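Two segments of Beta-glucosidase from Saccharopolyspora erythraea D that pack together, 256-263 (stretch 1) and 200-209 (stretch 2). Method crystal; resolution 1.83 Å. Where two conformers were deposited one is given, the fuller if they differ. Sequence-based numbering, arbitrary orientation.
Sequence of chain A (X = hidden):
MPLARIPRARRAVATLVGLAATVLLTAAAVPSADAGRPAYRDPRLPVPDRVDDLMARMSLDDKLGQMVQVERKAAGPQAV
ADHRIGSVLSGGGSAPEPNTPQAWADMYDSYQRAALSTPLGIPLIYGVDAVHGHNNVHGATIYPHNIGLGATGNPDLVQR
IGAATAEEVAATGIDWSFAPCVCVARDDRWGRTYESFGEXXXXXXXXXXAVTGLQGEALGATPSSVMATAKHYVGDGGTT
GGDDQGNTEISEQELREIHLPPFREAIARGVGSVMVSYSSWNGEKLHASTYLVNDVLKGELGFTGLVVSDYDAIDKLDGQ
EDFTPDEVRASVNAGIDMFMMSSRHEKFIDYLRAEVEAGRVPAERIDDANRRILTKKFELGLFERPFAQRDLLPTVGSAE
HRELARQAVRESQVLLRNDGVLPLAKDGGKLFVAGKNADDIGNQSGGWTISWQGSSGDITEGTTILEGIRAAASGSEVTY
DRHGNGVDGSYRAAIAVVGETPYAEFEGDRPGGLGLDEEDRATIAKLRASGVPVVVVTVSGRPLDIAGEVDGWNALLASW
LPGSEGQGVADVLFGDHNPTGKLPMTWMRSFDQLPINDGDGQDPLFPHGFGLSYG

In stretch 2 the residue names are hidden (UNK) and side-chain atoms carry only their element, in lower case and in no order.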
ATOM      1  N   ARG A 256     -17.945 -10.304   8.516  1.00 15.70           N
ATOM      2  CA  ARG A 256     -17.068 -11.251   9.192  1.00 14.58           C
ATOM      3  C   ARG A 256     -16.523 -12.310   8.247  1.00 17.25           C
ATOM      4  O   ARG A 256     -15.392 -12.776   8.434  1.00 19.35           O
ATOM      5  CB  ARG A 256     -17.809 -11.924  10.348  1.00 17.95           C
ATOM      6  CG  ARG A 256     -18.114 -10.992  11.498  1.00 15.83           C
ATOM      7  CD  ARG A 256     -18.960 -11.676  12.542  1.00 15.60           C
ATOM      8  NE  ARG A 256     -18.933 -10.955  13.812  1.00 16.63           N
ATOM      9  CZ  ARG A 256     -18.024 -11.148  14.763  1.00 13.91           C
ATOM     10  NH1 ARG A 256     -17.050 -12.034  14.588  1.00 17.07           N
ATOM     11  NH2 ARG A 256     -18.078 -10.442  15.890  1.00 16.22           N
ATOM     12  N   GLU A 257     -17.303 -12.715   7.238  1.00 16.58           N
ATOM     13  CA  GLU A 257     -16.850 -13.790   6.362  1.00 13.85           C
ATOM     14  C   GLU A 257     -15.937 -13.298   5.243  1.00 14.67           C
ATOM     15  O   GLU A 257     -15.032 -14.034   4.830  1.00 17.01           O
ATOM     16  CB  GLU A 257     -18.051 -14.532   5.769  1.00 18.46           C
ATOM     17  CG  GLU A 257     -18.854 -15.290   6.812  1.00 22.85           C
ATOM     18  CD  GLU A 257     -19.978 -16.097   6.200  1.00 31.10           C
ATOM     19  OE1 GLU A 257     -20.286 -15.854   5.015  1.00 30.12           O
ATOM     20  OE2 GLU A 257     -20.555 -16.956   6.905  1.00 37.01           O
ATOM     21  N   ILE A 258     -16.136 -12.081   4.753  1.00 11.93           N
ATOM     22  CA  ILE A 258     -15.359 -11.562   3.625  1.00 15.08           C
ATOM     23  C   ILE A 258     -14.215 -10.652   4.081  1.00 17.42           C
ATOM     24  O   ILE A 258     -13.066 -10.844   3.682  1.00 18.32           O
ATOM     25  CB  ILE A 258     -16.280 -10.830   2.627  1.00 16.32           C
ATOM     26  CG1 ILE A 258     -17.361 -11.778   2.104  1.00 18.93           C
ATOM     27  CG2 ILE A 258     -15.447 -10.238   1.477  1.00 18.41           C
ATOM     28  CD1 ILE A 258     -18.272 -11.153   1.045  1.00 23.17           C
ATOM     29  N   HIS A 259     -14.503  -9.654   4.921  1.00 14.88           N
ATOM     30  CA  HIS A 259     -13.556  -8.568   5.157  1.00 15.54           C
ATOM     31  C   HIS A 259     -12.722  -8.738   6.415  1.00 19.75           C
ATOM     32  O   HIS A 259     -11.575  -8.277   6.453  1.00 15.48           O
ATOM     33  CB  HIS A 259     -14.308  -7.233   5.217  1.00 17.08           C
ATOM     34  CG  HIS A 259     -15.077  -6.932   3.968  1.00 20.32           C
ATOM     35  ND1 HIS A 259     -14.493  -6.354   2.861  1.00 16.61           N
ATOM     36  CD2 HIS A 259     -16.372  -7.161   3.636  1.00 16.87           C
ATOM     37  CE1 HIS A 259     -15.399  -6.227   1.905  1.00 16.60           C
ATOM     38  NE2 HIS A 259     -16.546  -6.708   2.349  1.00 12.34           N
ATOM     39  N   LEU A 260     -13.265  -9.389   7.435  1.00 12.50           N
ATOM     40  CA  LEU A 260     -12.574  -9.603   8.697  1.00 13.00           C
ATOM     41  C   LEU A 260     -11.422 -10.614   8.653  1.00 12.93           C
ATOM     42  O   LEU A 260     -10.424 -10.401   9.352  1.00 15.25           O
ATOM     43  CB  LEU A 260     -13.586 -10.035   9.760  1.00 10.06           C
ATOM     44  CG  LEU A 260     -13.039  -9.986  11.187  1.00 15.44           C
ATOM     45  CD1 LEU A 260     -12.657  -8.553  11.577  1.00 11.28           C
ATOM     46  CD2 LEU A 260     -14.061 -10.570  12.146  1.00 15.24           C
ATOM     47  N   PRO A 261     -11.509 -11.720   7.903  1.00 15.75           N
ATOM     48  CA  PRO A 261     -10.506 -12.798   8.053  1.00 13.35           C
ATOM     49  C   PRO A 261      -9.076 -12.334   7.824  1.00 17.07           C
ATOM     50  O   PRO A 261      -8.172 -12.798   8.538  1.00 15.73           O
ATOM     51  CB  PRO A 261     -10.940 -13.831   7.000  1.00 13.71           C
ATOM     52  CG  PRO A 261     -12.429 -13.678   6.984  1.00 16.95           C
ATOM     53  CD  PRO A 261     -12.638 -12.186   7.071  1.00 13.87           C
ATOM     54  N   PRO A 262      -8.796 -11.460   6.844  1.00 12.30           N
ATOM     55  CA  PRO A 262      -7.399 -11.008   6.696  1.00 12.92           C
ATOM     56  C   PRO A 262      -6.869 -10.284   7.923  1.00 12.10           C
ATOM     57  O   PRO A 262      -5.667 -10.366   8.204  1.00 15.40           O
ATOM     58  CB  PRO A 262      -7.453 -10.084   5.475  1.00 11.02           C
ATOM     59  CG  PRO A 262      -8.587 -10.632   4.667  1.00 13.17           C
ATOM     60  CD  PRO A 262      -9.619 -10.968   5.719  1.00 12.19           C
ATOM     61  N   PHE A 263      -7.726  -9.591   8.668  1.00 11.61           N
ATOM     62  CA  PHE A 263      -7.272  -8.998   9.921  1.00 13.15           C
ATOM     63  C   PHE A 263      -6.933 -10.070  10.949  1.00 16.08           C
ATOM     64  O   PHE A 263      -5.927  -9.954  11.656  1.00 15.60           O
ATOM     65  CB  PHE A 263      -8.324  -8.029  10.457  1.00 17.28           C
ATOM     66  CG  PHE A 263      -8.385  -6.755   9.684  1.00 16.63           C
ATOM     67  CD1 PHE A 263      -7.426  -5.763   9.891  1.00 12.30           C
ATOM     68  CD2 PHE A 263      -9.345  -6.577   8.693  1.00 14.85           C
ATOM     69  CE1 PHE A 263      -7.462  -4.585   9.148  1.00 15.67           C
ATOM     70  CE2 PHE A 263      -9.386  -5.417   7.938  1.00 14.13           C
ATOM     71  CZ  PHE A 263      -8.436  -4.417   8.160  1.00 15.50           C
ATOM     72  N   UNK A 200     -11.069 -12.094  -2.962  1.00 16.15           N
ATOM     73  CA  UNK A 200     -11.433 -13.182  -2.067  1.00 13.65           C
ATOM     74  C   UNK A 200     -10.632 -13.079  -0.782  1.00 21.05           C
ATOM     75  O   UNK A 200      -9.427 -12.815  -0.810  1.00 17.81           O
ATOM     76  c   UNK A 200     -12.294 -17.264  -3.743  1.00 31.86           C
ATOM     77  c   UNK A 200     -11.768 -16.120  -4.579  1.00 30.40           C
ATOM     78  c   UNK A 200     -12.061 -14.776  -3.940  1.00 19.29           C
ATOM     79  c   UNK A 200     -11.198 -14.544  -2.714  1.00 20.26           C
ATOM     80  n   UNK A 200     -13.648 -17.644  -4.198  1.00 30.75           N
ATOM     81  N   UNK A 201     -11.314 -13.291   0.347  1.00 19.36           N
ATOM     82  CA  UNK A 201     -10.634 -13.230   1.637  1.00 16.58           C
ATOM     83  C   UNK A 201      -9.419 -14.149   1.683  1.00 17.28           C
ATOM     84  O   UNK A 201      -8.436 -13.826   2.355  1.00 20.72           O
ATOM     85  c   UNK A 201     -11.610 -13.586   2.765  1.00 19.49           C
ATOM     86  o   UNK A 201     -12.003 -14.932   2.640  1.00 30.56           O
ATOM     87  N   UNK A 202      -9.478 -15.303   0.996  1.00 22.81           N
ATOM     88  CA  UNK A 202      -8.300 -16.155   0.831  0.56 26.25           C
ATOM     89  C   UNK A 202      -7.106 -15.359   0.325  1.00 27.13           C
ATOM     90  O   UNK A 202      -5.983 -15.511   0.818  1.00 32.42           O
ATOM     91  o   UNK A 202      -6.909 -17.518  -3.351  0.56 33.81           O
ATOM     92  c   UNK A 202      -7.765 -17.870  -2.512  0.56 33.70           C
ATOM     93  c   UNK A 202      -7.425 -17.734  -1.020  0.56 33.45           C
ATOM     94  o   UNK A 202      -8.876 -18.328  -2.850  0.56 34.13           O
ATOM     95  c   UNK A 202      -8.617 -17.299  -0.145  0.56 30.58           C
ATOM     96  N   UNK A 203      -7.329 -14.525  -0.694  1.00 29.12           N
ATOM     97  CA  UNK A 203      -6.234 -13.792  -1.316  1.00 32.24           C
ATOM     98  C   UNK A 203      -5.512 -12.952  -0.280  1.00 26.44           C
ATOM     99  O   UNK A 203      -4.327 -13.164   0.004  1.00 21.43           O
ATOM    100  c   UNK A 203      -6.759 -12.905  -2.461  1.00 28.92           C
ATOM    101  c   UNK A 203      -7.326 -13.709  -3.635  1.00 34.83           C
ATOM    102  o   UNK A 203      -6.831 -14.792  -3.953  1.00 47.41           O
ATOM    103  n   UNK A 203      -8.359 -13.160  -4.304  1.00 18.02           N
ATOM    104  N   UNK A 204      -6.229 -11.999   0.314  1.00 22.77           N
ATOM    105  CA  UNK A 204      -5.605 -11.094   1.266  1.00 24.04           C
ATOM    106  C   UNK A 204      -5.044 -11.848   2.460  1.00 19.14           C
ATOM    107  O   UNK A 204      -3.942 -11.548   2.918  1.00 19.66           O
ATOM    108  c   UNK A 204      -6.613 -10.037   1.718  1.00 25.58           C
ATOM    109  N   UNK A 205      -5.789 -12.827   2.987  1.00 21.45           N
ATOM    110  CA  UNK A 205      -5.315 -13.548   4.168  1.00 17.49           C
ATOM    111  C   UNK A 205      -3.971 -14.220   3.907  1.00 17.39           C
ATOM    112  O   UNK A 205      -3.053 -14.141   4.733  1.00 20.01           O
ATOM    113  c   UNK A 205      -6.351 -14.583   4.611  1.00 19.09           C
ATOM    114  o   UNK A 205      -7.530 -13.952   5.063  1.00 19.50           O
ATOM    115  N   UNK A 206      -3.835 -14.887   2.759  1.00 18.93           N
ATOM    116  CA  UNK A 206      -2.567 -15.527   2.444  1.00 16.98           C
ATOM    117  C   UNK A 206      -1.446 -14.509   2.325  1.00 13.71           C
ATOM    118  O   UNK A 206      -0.305 -14.785   2.721  1.00 17.90           O
ATOM    119  c   UNK A 206      -2.697 -16.330   1.146  1.00 17.80           C
ATOM    120  N   UNK A 207      -1.743 -13.321   1.817  1.00 14.93           N
ATOM    121  CA  UNK A 207      -0.694 -12.344   1.581  0.95 16.04           C
ATOM    122  C   UNK A 207      -0.390 -11.484   2.810  1.00 17.89           C
ATOM    123  O   UNK A 207       0.434 -10.567   2.719  1.00 14.87           O
ATOM    124  c   UNK A 207      -1.231 -12.262  -0.910  0.95 22.29           C
ATOM    125  c   UNK A 207      -0.138 -13.660  -3.023  0.95 15.31           C
ATOM    126  s   UNK A 207       0.197 -13.300  -1.286  0.95 24.03           S
ATOM    127  c   UNK A 207      -1.038 -11.467   0.379  0.95 18.72           C
ATOM    128  N   UNK A 208      -1.016 -11.766   3.952  1.00 13.87           N
ATOM    129  CA  UNK A 208      -0.558 -11.124   5.174  1.00 14.63           C
ATOM    130  C   UNK A 208       0.830 -11.609   5.564  1.00 17.22           C
ATOM    131  O   UNK A 208       1.403 -11.096   6.529  1.00 14.78           O
ATOM    132  o   UNK A 208      -1.599 -12.762   6.640  1.00 15.64           O
ATOM    133  c   UNK A 208      -1.548 -11.363   6.332  1.00 12.92           C
ATOM    134  c   UNK A 208      -2.936 -10.870   5.964  1.00 13.59           C
ATOM    135  N   UNK A 209       1.386 -12.577   4.826  1.00 14.07           N
ATOM    136  CA  UNK A 209       2.809 -12.869   4.928  1.00 14.64           C
ATOM    137  C   UNK A 209       3.664 -11.614   4.754  1.00 13.35           C
ATOM    138  O   UNK A 209       4.816 -11.594   5.201  1.00 14.52           O
ATOM    139  o   UNK A 209       3.114 -13.386   2.587  1.00 14.93           O
ATOM    140  c   UNK A 209       3.185 -13.929   3.890  1.00 15.89           C
TER

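Position 200 carries four side-chain carbons in an unbranched row ending in nitrogen, and its CA-to-CB bond points away from stretch 1, which the side chain does not touch. This is Lys 200, at the N-cap position just before the helix. At position 201 a single carbon bears one oxygen. Its CA-to-CB bond points toward stretch 1, and CB lies 3.2 Å from the backbone O of Ile 258 and 4.3 Å from CB of Pro 261. The pattern identifies serine. Ser 201 adopts the p rotamer, leaving OG 3.8 Å from the O of Glu 257.

Position 202 has three carbons, the third holding two oxygens; its CA-to-CB bond points away and it makes no contact with stretch 1. This is Glu 202, an exposed residue. Position 203 shows two carbons, the second carrying one oxygen and one nitrogen. This amide is Asn 203, buried but out of contact with stretch 1. Position 204 has one side-chain carbon and nothing beyond it; the CA-to-CB bond points toward stretch 1, and this CB lies 3.6 Å from CG of Pro 262. It is Ala 204.

Position 205 again has one carbon and one oxygen, and the oxygen lies 3.5 Å from CG of Pro 262. The residue is Ser 205. In the m rotamer its OG donates a hydrogen bond to Ser 201 O, 2.9 Å away within its own helix. OG also lies 3.3 Å from N of Pro 262, but that nitrogen has no hydrogen to share, so the approach is packing alone.

Position 206, with a lone carbon out of reach, is Ala 206, the first residue of a type I turn. Position 207 has two carbons, a sulfur and a final carbon in an unbranched chain, hence Met 207; it too stays clear of stretch 1. Position 208 has a carbon branching to one oxygen and one carbon, and that terminal carbon lies 3.6 Å from O of Pro 262. This is Thr 208, whose OG1 donates to Ser 205 O at 2.8 Å. Position 209, one carbon and one oxygen, is Ser 209, which ends the turn and makes no contact.

The contact works by close packing, without a hydrogen bond across it. Pro 262 is its centre, touching Ser 201, Ala 204, Ser 205 and Thr 208, and CA atoms of Pro 262 and Ser 205 come within 4.1 Å. Ile 258 O is buried by the contact and has no polar partner in the model.

Stretch 2 200-209: KSENASAMTS
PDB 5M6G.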